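AgaA (Rhizobium radiobacter, PDB 6HLX) binds the opine agropinic acid as a periplasmic solute-binding protein of an ABC transporter, probably handing it on for import into the bacterial cell. Local coordinates at residues Leu233-Met241 with Phe465-Phe474; Gly284-Met292 with Ile383-Tyr393. All coordinates share one frame; numbering follows the deposited sequence.

Contact 1: residues Leu233-Met241 with Phe465-Phe474; sequences LLRNTGPFM and FTNMPGFLTF. With EDO (1,2-ethanediol), chain B.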
loop_
_atom_site.group_PDB
_atom_site.type_symbol
_atom_site.label_atom_id
_atom_site.label_comp_id
_atom_site.label_asym_id
_atom_site.label_seq_id
_atom_site.Cartn_x
_atom_site.Cartn_y
_atom_site.Cartn_z
ATOM N N LEU A 233 16.633 9.321 -12.122
ATOM C CA LEU A 233 15.908 8.218 -11.514
ATOM C C LEU A 233 15.951 8.403 -9.979
ATOM O O LEU A 233 17.021 8.702 -9.433
ATOM C CB LEU A 233 16.606 6.913 -11.921
ATOM C CG LEU A 233 15.860 5.643 -11.596
ATOM C CD1 LEU A 233 14.665 5.444 -12.545
ATOM C CD2 LEU A 233 16.792 4.455 -11.685
ATOM N N LEU A 234 14.802 8.239 -9.291
ATOM C CA LEU A 234 14.697 8.340 -7.826
ATOM C C LEU A 234 14.440 6.921 -7.341
ATOM O O LEU A 234 13.371 6.362 -7.603
ATOM C CB LEU A 234 13.558 9.273 -7.403
ATOM C CG LEU A 234 13.601 10.716 -7.979
ATOM C CD1 LEU A 234 12.401 11.503 -7.505
ATOM C CD2 LEU A 234 14.888 11.439 -7.595
ATOM N N ARG A 235 15.444 6.319 -6.680
ATOM C CA ARG A 235 15.418 4.900 -6.282
ATOM C C ARG A 235 14.791 4.564 -4.926
ATOM O O ARG A 235 14.734 5.384 -3.996
ATOM C CB ARG A 235 16.831 4.303 -6.334
ATOM C CG ARG A 235 17.412 4.234 -7.753
ATOM C CD ARG A 235 18.145 2.916 -8.047
ATOM N NE ARG A 235 19.058 3.030 -9.196
ATOM C CZ ARG A 235 19.085 2.209 -10.248
ATOM N NH1 ARG A 235 18.240 1.189 -10.329
ATOM N NH2 ARG A 235 19.946 2.415 -11.237
ATOM N N ASN A 236 14.324 3.303 -4.826
ATOM C CA ASN A 236 13.753 2.722 -3.617
ATOM C C ASN A 236 13.774 1.215 -3.845
ATOM O O ASN A 236 13.682 0.781 -4.996
ATOM C CB ASN A 236 12.302 3.218 -3.391
ATOM C CG ASN A 236 11.503 2.485 -2.310
ATOM O OD1 ASN A 236 10.889 1.440 -2.549
ATOM N ND2 ASN A 236 11.442 3.031 -1.105
ATOM N N THR A 237 13.904 0.431 -2.759
ATOM C CA THR A 237 13.860 -1.048 -2.771
ATOM C C THR A 237 12.944 -1.564 -1.641
ATOM O O THR A 237 13.298 -2.532 -0.940
ATOM C CB THR A 237 15.245 -1.649 -2.578
ATOM O OG1 THR A 237 15.774 -1.134 -1.355
ATOM C CG2 THR A 237 16.156 -1.407 -3.740
ATOM N N GLY A 238 11.766 -0.967 -1.523
ATOM C CA GLY A 238 10.798 -1.255 -0.466
ATOM C C GLY A 238 9.833 -2.407 -0.660
ATOM O O GLY A 238 9.652 -3.189 0.282
ATOM N N PRO A 239 9.162 -2.530 -1.826
ATOM C CA PRO A 239 8.143 -3.586 -1.953
ATOM C C PRO A 239 8.697 -4.971 -2.190
ATOM O O PRO A 239 9.849 -5.144 -2.587
ATOM C CB PRO A 239 7.271 -3.133 -3.146
ATOM C CG PRO A 239 7.735 -1.688 -3.486
ATOM C CD PRO A 239 9.184 -1.674 -3.038
ATOM N N PHE A 240 7.839 -5.960 -1.962
ATOM C CA PHE A 240 8.174 -7.358 -2.221
ATOM C C PHE A 240 7.135 -7.938 -3.205
ATOM O O PHE A 240 6.021 -7.395 -3.348
ATOM C CB PHE A 240 8.205 -8.185 -0.910
ATOM C CG PHE A 240 7.030 -7.940 0.019
ATOM C CD1 PHE A 240 5.769 -8.467 -0.265
ATOM C CD2 PHE A 240 7.187 -7.195 1.181
ATOM C CE1 PHE A 240 4.676 -8.214 0.581
ATOM C CE2 PHE A 240 6.097 -6.963 2.039
ATOM C CZ PHE A 240 4.846 -7.464 1.729
ATOM N N MET A 241 7.501 -9.042 -3.853
ATOM C CA MET A 241 6.627 -9.838 -4.727
ATOM C C MET A 241 6.393 -11.168 -4.033
ATOM O O MET A 241 7.331 -11.768 -3.509
ATOM C CB MET A 241 7.251 -10.108 -6.117
ATOM C CG MET A 241 7.476 -8.844 -6.949
ATOM S SD MET A 241 5.980 -7.901 -7.273
ATOM C CE MET A 241 5.094 -9.035 -8.302
ATOM N N PHE A 465 10.682 16.406 -5.139
ATOM C CA PHE A 465 9.824 15.212 -5.130
ATOM C C PHE A 465 10.685 14.109 -4.514
ATOM O O PHE A 465 11.845 13.943 -4.908
ATOM C CB PHE A 465 9.304 14.801 -6.526
ATOM C CG PHE A 465 8.268 13.689 -6.420
ATOM C CD1 PHE A 465 6.941 13.976 -6.098
ATOM C CD2 PHE A 465 8.638 12.353 -6.578
ATOM C CE1 PHE A 465 5.994 12.947 -5.951
ATOM C CE2 PHE A 465 7.697 11.326 -6.433
ATOM C CZ PHE A 465 6.382 11.622 -6.113
ATOM N N THR A 466 10.110 13.355 -3.569
ATOM C CA THR A 466 10.844 12.336 -2.829
ATOM C C THR A 466 10.206 10.974 -3.000
ATOM O O THR A 466 9.010 10.809 -2.741
ATOM C CB THR A 466 10.863 12.684 -1.314
ATOM O OG1 THR A 466 11.442 13.973 -1.136
ATOM C CG2 THR A 466 11.678 11.671 -0.482
ATOM N N ASN A 467 11.028 9.998 -3.381
ATOM C CA ASN A 467 10.599 8.588 -3.422
ATOM C C ASN A 467 10.807 8.163 -1.945
ATOM O O ASN A 467 11.952 7.984 -1.495
ATOM C CB ASN A 467 11.485 7.769 -4.368
ATOM C CG ASN A 467 10.956 6.356 -4.534
ATOM O OD1 ASN A 467 10.077 5.914 -3.785
ATOM N ND2 ASN A 467 11.472 5.640 -5.521
ATOM N N MET A 468 9.714 8.144 -1.169
ATOM C CA MET A 468 9.760 7.985 0.290
ATOM C C MET A 468 10.320 6.620 0.718
ATOM O O MET A 468 10.271 5.652 -0.050
ATOM C CB MET A 468 8.428 8.357 0.940
ATOM C CG MET A 468 8.254 9.911 0.937
ATOM S SD MET A 468 6.585 10.484 1.345
ATOM C CE MET A 468 6.331 9.720 2.951
ATOM N N PRO A 469 11.018 6.597 1.869
ATOM C CA PRO A 469 11.883 5.447 2.171
ATOM C C PRO A 469 11.203 4.119 2.488
ATOM O O PRO A 469 10.178 4.093 3.162
ATOM C CB PRO A 469 12.745 5.931 3.343
ATOM C CG PRO A 469 11.980 7.039 3.966
ATOM C CD PRO A 469 11.273 7.716 2.806
ATOM N N GLY A 470 11.832 3.038 2.010
ATOM C CA GLY A 470 11.421 1.657 2.269
ATOM C C GLY A 470 9.950 1.434 1.987
ATOM O O GLY A 470 9.485 1.745 0.892
ATOM N N PHE A 471 9.191 0.996 3.016
ATOM C CA PHE A 471 7.749 0.723 2.891
ATOM C C PHE A 471 6.885 1.953 2.598
ATOM O O PHE A 471 5.685 1.798 2.335
ATOM C CB PHE A 471 7.241 0.033 4.180
ATOM C CG PHE A 471 7.503 -1.445 4.314
ATOM C CD1 PHE A 471 8.000 -2.189 3.240
ATOM C CD2 PHE A 471 7.267 -2.101 5.523
ATOM C CE1 PHE A 471 8.196 -3.579 3.362
ATOM C CE2 PHE A 471 7.481 -3.483 5.645
ATOM C CZ PHE A 471 7.927 -4.212 4.562
ATOM N N LEU A 472 7.447 3.166 2.666
ATOM C CA LEU A 472 6.652 4.381 2.417
ATOM C C LEU A 472 6.607 4.781 0.953
ATOM O O LEU A 472 5.984 5.804 0.619
ATOM C CB LEU A 472 7.182 5.561 3.255
ATOM C CG LEU A 472 7.038 5.389 4.752
ATOM C CD1 LEU A 472 7.692 6.508 5.464
ATOM C CD2 LEU A 472 5.571 5.305 5.145
ATOM N N THR A 473 7.241 3.992 0.052
ATOM C CA THR A 473 7.297 4.407 -1.365
ATOM C C THR A 473 5.917 4.672 -1.993
ATOM O O THR A 473 5.792 5.633 -2.765
ATOM C CB THR A 473 8.138 3.447 -2.222
ATOM O OG1 THR A 473 8.216 3.951 -3.571
ATOM C CG2 THR A 473 7.591 2.010 -2.228
ATOM N N PHE A 474 4.887 3.882 -1.658
ATOM C CA PHE A 474 3.556 4.103 -2.256
ATOM C C PHE A 474 2.865 5.402 -1.775
ATOM O O PHE A 474 1.824 5.778 -2.328
ATOM C CB PHE A 474 2.636 2.896 -2.063
ATOM C CG PHE A 474 3.035 1.608 -2.757
ATOM C CD1 PHE A 474 3.981 1.607 -3.786
ATOM C CD2 PHE A 474 2.421 0.402 -2.425
ATOM C CE1 PHE A 474 4.312 0.419 -4.456
ATOM C CE2 PHE A 474 2.778 -0.792 -3.077
ATOM C CZ PHE A 474 3.718 -0.775 -4.084
HETATM C C1 EDO B . 14.649 -4.844 2.483
HETATM O O1 EDO B . 14.340 -3.726 1.676
HETATM C C2 EDO B . 15.698 -4.423 3.533
HETATM O O2 EDO B . 16.057 -5.556 4.288
HETATM O O HOH W 1 13.564 5.654 -1.490
#

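Contact 2: residues Gly284-Met292 with Ile383-Tyr393; sequences GIAIPKGYM and ITDADWLSNYY. With MES (2-(N-morpholino)-ethanesulfonic acid), chain F; EDO (1,2-ethanediol), chain B.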
loop_
_atom_site.group_PDB
_atom_site.type_symbol
_atom_site.label_atom_id
_atom_site.label_comp_id
_atom_site.label_asym_id
_atom_site.label_seq_id
_atom_site.Cartn_x
_atom_site.Cartn_y
_atom_site.Cartn_z
ATOM N N GLY A 284 12.287 -16.430 3.189
ATOM C CA GLY A 284 11.549 -16.512 4.446
ATOM C C GLY A 284 10.417 -15.502 4.425
ATOM O O GLY A 284 9.741 -15.335 3.404
ATOM N N ILE A 285 10.205 -14.815 5.557
ATOM C CA ILE A 285 9.184 -13.771 5.652
ATOM C C ILE A 285 9.834 -12.470 5.179
ATOM O O ILE A 285 11.013 -12.218 5.456
ATOM C CB ILE A 285 8.609 -13.635 7.099
ATOM C CG1 ILE A 285 8.184 -15.009 7.708
ATOM C CG2 ILE A 285 7.431 -12.638 7.131
ATOM C CD1 ILE A 285 7.073 -15.775 6.918
ATOM N N ALA A 286 9.086 -11.659 4.440
ATOM C CA ALA A 286 9.622 -10.396 3.928
ATOM C C ALA A 286 9.652 -9.291 4.996
ATOM O O ALA A 286 8.890 -8.323 4.921
ATOM C CB ALA A 286 8.860 -9.935 2.695
ATOM N N ILE A 287 10.555 -9.436 5.974
ATOM C CA ILE A 287 10.715 -8.418 7.011
ATOM C C ILE A 287 11.988 -7.633 6.679
ATOM O O ILE A 287 13.066 -8.216 6.618
ATOM C CB ILE A 287 10.702 -9.025 8.440
ATOM C CG1 ILE A 287 9.320 -9.673 8.725
ATOM C CG2 ILE A 287 11.007 -7.913 9.486
ATOM C CD1 ILE A 287 9.232 -10.430 9.956
ATOM N N PRO A 288 11.911 -6.306 6.440
ATOM C CA PRO A 288 13.150 -5.579 6.125
ATOM C C PRO A 288 14.076 -5.503 7.327
ATOM O O PRO A 288 13.628 -5.555 8.477
ATOM C CB PRO A 288 12.675 -4.161 5.762
ATOM C CG PRO A 288 11.177 -4.281 5.551
ATOM C CD PRO A 288 10.733 -5.414 6.441
ATOM N N LYS A 289 15.375 -5.319 7.047
ATOM C CA LYS A 289 16.388 -5.058 8.065
ATOM C C LYS A 289 15.909 -3.847 8.872
ATOM O O LYS A 289 15.388 -2.897 8.284
ATOM C CB LYS A 289 17.741 -4.729 7.408
ATOM C CG LYS A 289 18.919 -4.979 8.348
ATOM C CD LYS A 289 20.254 -4.613 7.708
ATOM C CE LYS A 289 21.436 -4.876 8.622
ATOM N NZ LYS A 289 21.505 -3.916 9.758
ATOM N N GLY A 290 16.020 -3.919 10.196
ATOM C CA GLY A 290 15.607 -2.822 11.067
ATOM C C GLY A 290 14.226 -3.004 11.668
ATOM O O GLY A 290 13.868 -2.273 12.584
ATOM N N TYR A 291 13.417 -3.951 11.142
ATOM C CA TYR A 291 12.088 -4.209 11.704
ATOM C C TYR A 291 12.160 -5.401 12.656
ATOM O O TYR A 291 12.905 -6.350 12.407
ATOM C CB TYR A 291 11.082 -4.572 10.602
ATOM C CG TYR A 291 10.519 -3.383 9.864
ATOM C CD1 TYR A 291 11.279 -2.703 8.919
ATOM C CD2 TYR A 291 9.196 -2.988 10.049
ATOM C CE1 TYR A 291 10.757 -1.619 8.211
ATOM C CE2 TYR A 291 8.672 -1.880 9.376
ATOM C CZ TYR A 291 9.440 -1.226 8.430
ATOM O OH TYR A 291 8.910 -0.147 7.754
ATOM N N MET A 292 11.341 -5.384 13.711
ATOM C CA MET A 292 11.252 -6.500 14.645
ATOM C C MET A 292 10.737 -7.734 13.920
ATOM O O MET A 292 9.855 -7.623 13.047
ATOM C CB MET A 292 10.387 -6.131 15.852
ATOM C CG MET A 292 11.096 -5.066 16.716
ATOM S SD MET A 292 10.209 -4.664 18.226
ATOM C CE MET A 292 8.764 -3.792 17.538
ATOM N N ILE A 383 2.378 0.437 7.197
ATOM C CA ILE A 383 2.885 1.329 8.236
ATOM C C ILE A 383 4.336 0.924 8.522
ATOM O O ILE A 383 4.738 -0.191 8.180
ATOM C CB ILE A 383 2.032 1.281 9.540
ATOM C CG1 ILE A 383 1.989 -0.136 10.150
ATOM C CG2 ILE A 383 0.612 1.872 9.282
ATOM C CD1 ILE A 383 1.521 -0.154 11.613
ATOM N N THR A 384 5.106 1.814 9.151
ATOM C CA THR A 384 6.500 1.506 9.441
ATOM C C THR A 384 6.707 1.010 10.889
ATOM O O THR A 384 7.800 1.136 11.419
ATOM C CB THR A 384 7.408 2.681 9.102
ATOM O OG1 THR A 384 6.993 3.780 9.903
ATOM C CG2 THR A 384 7.347 3.052 7.630
ATOM N N ASP A 385 5.663 0.490 11.524
ATOM C CA ASP A 385 5.780 -0.155 12.828
ATOM C C ASP A 385 5.693 -1.653 12.511
ATOM O O ASP A 385 5.035 -2.043 11.525
ATOM C CB ASP A 385 4.625 0.247 13.774
ATOM C CG ASP A 385 4.710 -0.492 15.107
ATOM O OD1 ASP A 385 5.553 -0.113 15.944
ATOM O OD2 ASP A 385 3.997 -1.500 15.270
ATOM N N ALA A 386 6.254 -2.507 13.399
ATOM C CA ALA A 386 6.218 -3.971 13.225
ATOM C C ALA A 386 4.786 -4.493 13.050
ATOM O O ALA A 386 4.591 -5.572 12.461
ATOM C CB ALA A 386 6.845 -4.648 14.421
ATOM N N ASP A 387 3.780 -3.759 13.585
ATOM C CA ASP A 387 2.380 -4.189 13.467
ATOM C C ASP A 387 1.841 -4.136 12.027
ATOM O O ASP A 387 0.687 -4.518 11.796
ATOM C CB ASP A 387 1.445 -3.453 14.441
ATOM C CG ASP A 387 0.074 -4.108 14.539
ATOM O OD1 ASP A 387 0.019 -5.337 14.785
ATOM O OD2 ASP A 387 -0.933 -3.410 14.294
ATOM N N TRP A 388 2.677 -3.731 11.043
ATOM C CA TRP A 388 2.256 -3.835 9.632
ATOM C C TRP A 388 1.859 -5.305 9.366
ATOM O O TRP A 388 1.009 -5.588 8.527
ATOM C CB TRP A 388 3.394 -3.429 8.670
ATOM C CG TRP A 388 4.573 -4.373 8.593
ATOM C CD1 TRP A 388 5.742 -4.285 9.297
ATOM C CD2 TRP A 388 4.748 -5.459 7.655
ATOM N NE1 TRP A 388 6.618 -5.275 8.892
ATOM C CE2 TRP A 388 6.042 -5.993 7.866
ATOM C CE3 TRP A 388 3.933 -6.031 6.649
ATOM C CZ2 TRP A 388 6.558 -7.053 7.086
ATOM C CZ3 TRP A 388 4.436 -7.094 5.893
ATOM C CH2 TRP A 388 5.720 -7.612 6.134
ATOM N N LEU A 389 2.467 -6.243 10.118
ATOM C CA LEU A 389 2.182 -7.675 9.995
ATOM C C LEU A 389 0.715 -8.032 10.231
ATOM O O LEU A 389 0.231 -9.000 9.633
ATOM C CB LEU A 389 3.095 -8.471 10.943
ATOM C CG LEU A 389 4.594 -8.413 10.581
ATOM C CD1 LEU A 389 5.484 -8.835 11.787
ATOM C CD2 LEU A 389 4.882 -9.278 9.322
ATOM N N SER A 390 0.009 -7.300 11.139
ATOM C CA SER A 390 -1.397 -7.656 11.429
ATOM C C SER A 390 -2.262 -7.546 10.181
ATOM O O SER A 390 -3.145 -8.369 9.963
ATOM C CB SER A 390 -1.985 -6.758 12.507
ATOM O OG SER A 390 -1.599 -7.217 13.788
ATOM N N ASN A 391 -1.987 -6.526 9.359
ATOM C CA ASN A 391 -2.732 -6.294 8.133
ATOM C C ASN A 391 -2.631 -7.505 7.174
ATOM O O ASN A 391 -3.598 -7.826 6.484
ATOM C CB ASN A 391 -2.250 -5.005 7.483
ATOM C CG ASN A 391 -2.940 -4.664 6.189
ATOM O OD1 ASN A 391 -4.194 -4.700 6.058
ATOM N ND2 ASN A 391 -2.135 -4.344 5.202
ATOM N N TYR A 392 -1.475 -8.209 7.200
ATOM C CA TYR A 392 -1.217 -9.400 6.388
ATOM C C TYR A 392 -1.687 -10.709 7.026
ATOM O O TYR A 392 -2.133 -11.604 6.313
ATOM C CB TYR A 392 0.311 -9.505 6.112
ATOM C CG TYR A 392 0.749 -8.558 5.022
ATOM C CD1 TYR A 392 0.891 -7.188 5.270
ATOM C CD2 TYR A 392 1.005 -9.020 3.739
ATOM C CE1 TYR A 392 1.212 -6.300 4.243
ATOM C CE2 TYR A 392 1.347 -8.141 2.708
ATOM C CZ TYR A 392 1.457 -6.784 2.970
ATOM O OH TYR A 392 1.724 -5.928 1.931
ATOM N N TYR A 393 -1.512 -10.855 8.357
ATOM C CA TYR A 393 -1.684 -12.142 9.054
ATOM C C TYR A 393 -2.861 -12.315 9.991
ATOM O O TYR A 393 -3.226 -13.459 10.279
ATOM C CB TYR A 393 -0.402 -12.433 9.866
ATOM C CG TYR A 393 0.774 -12.816 8.990
ATOM C CD1 TYR A 393 1.588 -11.840 8.419
ATOM C CD2 TYR A 393 1.073 -14.154 8.732
ATOM C CE1 TYR A 393 2.651 -12.181 7.583
ATOM C CE2 TYR A 393 2.149 -14.509 7.919
ATOM C CZ TYR A 393 2.924 -13.516 7.332
ATOM O OH TYR A 393 3.984 -13.852 6.523
HETATM O O1 MES F . 12.758 2.137 9.494
HETATM C C2 MES F . 13.534 2.193 10.699
HETATM C C3 MES F . 13.235 1.017 11.602
HETATM N N4 MES F . 11.768 0.970 11.919
HETATM C C5 MES F . 10.969 0.980 10.650
HETATM C C6 MES F . 11.368 2.162 9.796
HETATM C C7 MES F . 11.474 -0.221 12.798
HETATM C C8 MES F . 10.050 -0.352 13.201
HETATM S S MES F . 9.783 -1.590 14.451
HETATM O O1S MES F . 10.832 -1.410 15.437
HETATM O O2S MES F . 9.854 -2.874 13.778
HETATM O O3S MES F . 8.466 -1.320 14.994
HETATM C C1 EDO B . 14.649 -4.844 2.483
HETATM O O1 EDO B . 14.340 -3.726 1.676
HETATM C C2 EDO B . 15.698 -4.423 3.533
HETATM O O2 EDO B . 16.057 -5.556 4.288
HETATM O O HOH W 2 7.946 -6.315 11.358
#

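Contact 1: residues Leu233-Met241 with Phe465-Phe474
Asn236 lays its amide across Thr473, with OD1 3.4 Å from the methyl CG2, and reaches into the turn that leads to the 3-10 segment 471-474. With CG anti to the backbone N (chi1 169°), its ND2 donates almost straight to Gly470 O at 3.1 Å, in the carbonyl plane and on a lone pair. The same carbonyl accepts from Thr473 N, while OD1 of Asn236 turns back to Gly238 N in an Asx turn, so both ends of the amide are engaged and its rotation is fixed. Asn467 answers from the other segment: its ND2 donates to Leu234 O at 2.9 Å, approaching from above the carbonyl plane, and also to Gln454 O, while its OD1 accepts from Thr473 OG1. A water joins Arg235 O to Asn467 O. Apolar contacts flank this polar centre. Leu234 CD1 sits at the edge of the Phe465 ring, 4.0 Å from CD2, and Pro239 CG lies 4.1 Å from CE1 of Phe474, which touches the bound agropinic acid. Two asparagines, each bonding to the backbone of the opposite segment, thus tie the connection between strands 231-234 and 240-245 to a loop through side-chain-to-backbone bonds and not by strand pairing.

Contact 2: residues Gly284-Met292 with Ile383-Tyr393
Aromatic packing joins Tyr291 to Trp388: the planes stand nearly perpendicular, at 88°, and Tyr291 CD2 comes 3.6 Å from Trp388 NE1. A chi1 of 70° places Trp388 CG between its backbone N and carbonyl carbon, and the indole extends to the loop 284-292. There its CZ2 lies 3.4 Å from Ala286 O, a buried carbonyl with no polar partner in the model, and 4.1 Å from Ile287 CG1. Phe471 meets the same indole edge-to-face.

Further van der Waals contacts, some of them carbon against a hydroxyl oxygen, extend the interface. Met292 bends at its last torsion and sets CE 3.8 Å from Ala386 CB, whereas Ile285 meets the hydroxyl end of Tyr393, whose OH is hydrogen-bonded to Tyr448. The phenol oxygen of Tyr291 lies 3.4 Å from Thr384 CA.

Polar links between the segments are indirect. A water donates to Met292 O and accepts weakly from Trp388 NE1. The sulfonate of a MES molecule, probably from the crystallisation liquor, takes Met292 N on O2S at 2.9 Å and Ala386 N on O3S, while its ring carbon C5 lies over one face of Tyr291.

Within 383-393, Asp385 OD2 accepts from Asp387 N at 2.8 Å and pairs with Arg429. The arrangement is that of a side-chain-capped turn leading into helix 388-393, a short helix whose Trp388, Leu389 and Tyr393 face a loop that contains the type II turn Pro288-Tyr291.

The two contacts lie side by side, their centres about 16 Å apart, and both of contact 2's segments fall in the chain between the halves of contact 1. Two phenylalanines of contact 1 form the junction. Phe471 CD2 lies 3.4 Å from Tyr291 OH, and Phe471 CZ is equally close to Pro288 CG; Phe240, at the start of strand 240-245, packs on Ala286 and Tyr392. That strand belongs to the six-stranded mixed sheet, which also holds strands 280-281 and 374-379 leading toward the two segments of contact 2, whereas strand 231-234 edges the seven-stranded sheet. Contact 1 thus spans a connection between two sheets, beside the agropinic acid pocket, and contact 2 packs next to it, away from the annotated sites.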